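PDB 5M3C: diguanylate cyclase from Pseudomonas aeruginosa, which belongs to the GGDEF–EAL family of two-domain proteins and, in this model, holds guanosine-5'-triphosphate and a calcium ion in its GGDEF domain. Local coordinates for residues V37-L42 and A79-D84. Sequence-based numbering, arbitrary orientation.
With CA (calcium ion), chain G; GTP (guanosine-5'-triphosphate), chain I.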
# COMPACT_ATOMS: atom_id res chain seq x y z
N VAL B 37 19.07 33.27 7.18
CA VAL B 37 18.81 32.80 8.53
C VAL B 37 18.02 31.50 8.41
O VAL B 37 16.98 31.46 7.76
CB VAL B 37 17.99 33.81 9.34
CG1 VAL B 37 17.64 33.23 10.70
CG2 VAL B 37 18.75 35.12 9.48
N LEU B 38 18.54 30.44 9.04
CA LEU B 38 17.90 29.13 8.98
C LEU B 38 17.35 28.72 10.33
O LEU B 38 18.05 28.78 11.34
CB LEU B 38 18.90 28.07 8.49
CG LEU B 38 19.12 28.01 6.97
CD1 LEU B 38 19.58 29.35 6.43
CD2 LEU B 38 20.13 26.92 6.61
N PHE B 39 16.09 28.31 10.35
CA PHE B 39 15.42 27.86 11.56
C PHE B 39 15.26 26.34 11.54
O PHE B 39 14.59 25.79 10.65
CB PHE B 39 14.04 28.50 11.67
CG PHE B 39 13.51 28.58 13.07
CD1 PHE B 39 13.15 27.43 13.75
CD2 PHE B 39 13.38 29.80 13.71
CE1 PHE B 39 12.66 27.50 15.04
CE2 PHE B 39 12.90 29.87 15.00
CZ PHE B 39 12.53 28.72 15.67
N ILE B 40 15.86 25.67 12.52
CA ILE B 40 15.84 24.21 12.57
C ILE B 40 15.18 23.68 13.84
O ILE B 40 15.67 23.91 14.94
CB ILE B 40 17.27 23.62 12.52
CG1 ILE B 40 17.94 23.99 11.19
CG2 ILE B 40 17.22 22.12 12.71
CD1 ILE B 40 19.36 23.49 11.07
N ASP B 41 14.08 22.96 13.68
CA ASP B 41 13.33 22.41 14.80
C ASP B 41 13.32 20.89 14.72
O ASP B 41 12.82 20.32 13.76
CB ASP B 41 11.90 22.96 14.79
CG ASP B 41 11.12 22.60 16.03
OD1 ASP B 41 11.31 21.49 16.57
OD2 ASP B 41 10.30 23.43 16.48
N LEU B 42 13.87 20.23 15.74
CA LEU B 42 13.96 18.77 15.74
C LEU B 42 12.58 18.15 15.53
O LEU B 42 11.57 18.69 15.99
CB LEU B 42 14.57 18.26 17.05
CG LEU B 42 16.04 18.62 17.31
CD1 LEU B 42 16.58 17.87 18.51
CD2 LEU B 42 16.89 18.34 16.08
N ALA B 79 23.38 28.60 16.59
CA ALA B 79 22.97 28.94 17.94
C ALA B 79 21.78 28.11 18.38
O ALA B 79 20.98 27.67 17.55
CB ALA B 79 22.64 30.42 18.02
N ARG B 80 21.66 27.89 19.68
CA ARG B 80 20.44 27.31 20.22
C ARG B 80 19.49 28.44 20.59
O ARG B 80 19.76 29.23 21.49
CB ARG B 80 20.72 26.42 21.44
CG ARG B 80 19.47 26.13 22.27
CD ARG B 80 19.30 24.66 22.61
NE ARG B 80 19.65 24.35 24.00
CZ ARG B 80 18.99 23.49 24.77
NH1 ARG B 80 19.38 23.27 26.02
NH2 ARG B 80 17.92 22.85 24.31
N LEU B 81 18.37 28.53 19.87
CA LEU B 81 17.34 29.51 20.16
C LEU B 81 16.66 29.18 21.47
O LEU B 81 16.34 30.07 22.26
CB LEU B 81 16.30 29.54 19.04
CG LEU B 81 15.25 30.65 19.14
CD1 LEU B 81 15.92 32.01 19.09
CD2 LEU B 81 14.22 30.53 18.04
N GLY B 82 16.43 27.89 21.70
CA GLY B 82 15.80 27.41 22.92
C GLY B 82 15.01 26.15 22.65
O GLY B 82 14.41 25.99 21.58
N GLY B 83 15.00 25.25 23.63
CA GLY B 83 14.32 23.97 23.48
C GLY B 83 15.03 23.10 22.46
O GLY B 83 16.25 23.01 22.45
N ASP B 84 14.25 22.46 21.59
CA ASP B 84 14.83 21.64 20.53
C ASP B 84 14.95 22.45 19.25
O ASP B 84 14.94 21.90 18.15
CB ASP B 84 13.96 20.40 20.28
CG ASP B 84 12.65 20.74 19.61
OD1 ASP B 84 12.11 21.84 19.86
OD2 ASP B 84 12.14 19.90 18.83
CA CA G . 10.26 19.78 17.58
PG GTP I . 7.33 18.39 16.20
O1G GTP I . 5.87 18.73 16.00
O2G GTP I . 7.97 17.66 15.04
O3G GTP I . 8.16 19.53 16.73
O3B GTP I . 7.36 17.27 17.35
PB GTP I . 8.03 17.55 18.79
O1B GTP I . 7.62 16.44 19.73
O2B GTP I . 9.50 17.85 18.59
O3A GTP I . 7.25 18.89 19.22
PA GTP I . 7.89 20.00 20.20
O1A GTP I . 6.77 20.67 20.95
O2A GTP I . 8.89 20.82 19.43
O5' GTP I . 8.70 19.09 21.25
C5' GTP I . 9.91 19.59 21.79
C4' GTP I . 10.49 18.52 22.69
O4' GTP I . 11.85 18.81 22.97
C3' GTP I . 9.74 18.45 24.01
O3' GTP I . 9.22 17.13 24.24
C2' GTP I . 10.77 18.81 25.06
O2' GTP I . 10.65 18.01 26.24
C1' GTP I . 12.09 18.54 24.35
N9 GTP I . 13.15 19.40 24.91
C8 GTP I . 13.21 20.74 24.86
N7 GTP I . 14.34 21.18 25.48
C5 GTP I . 15.00 20.10 25.93
C6 GTP I . 16.26 19.84 26.67
O6 GTP I . 16.99 20.79 27.03
N1 GTP I . 16.59 18.57 26.94
C2 GTP I . 15.82 17.53 26.56
N2 GTP I . 16.22 16.27 26.86
N3 GTP I . 14.66 17.70 25.88
C4 GTP I . 14.22 18.93 25.55
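Phe39 makes the first touch: its ring atoms CE2 and CZ both lie near the CD2 methyl of Leu81, with Leu81 CD2 3.4 Å from Phe39 CE2. The two side chains cross at about a right angle, and the methyl meets the ring obliquely. With CG anti to the backbone N (chi1 -156°), the phenyl group reaches Leu81 although the CB of Phe39 does not point there; Met150 of helix 139-155 touches the Phe39 side chain as well. At Ile40 the backbone pairs with Phe86 of strand 85-90, which runs antiparallel to both strand 35-43 and strand 77-82 and lies between them in the sheet. Gly82, Gly83 and Asp84 open the GGDEF signature of this family, carried on the hairpin from strand 77-82 into 85-90, with a classic beta bulge at Leu81 and Gly82 facing Glu85. Asp41, one residue before Leu42, sends OD1 to the calcium ion at 2.2 Å. Asp84 OD2 binds the same ion at 2.3 Å, the two carboxylate planes standing nearly perpendicular. As co-ligands of the ion, Asp41 OD1 and Asp84 OD2 lie 2.9 Å apart, and its charge would be expected to offset their repulsion. Leu42 contributes differently: its carbonyl O is the third protein ligand, 2.3 Å from the calcium, while its N donates a nearly straight hydrogen bond (177°) to Asp84 O, 3.1 Å away. That bond ties the hairpin turn to the strand end, and the two side chains run alongside each other, pointing opposite ways, with Leu42 CG 3.6 Å from Asp84 O. Lys154 also hydrogen-bonds the carbonyl oxygens of Asp41 and Leu42. Three phosphate oxygens of guanosine-5'-triphosphate, O3G, O2B and O2A, one from each phosphate, bring the calcium's ligands to six.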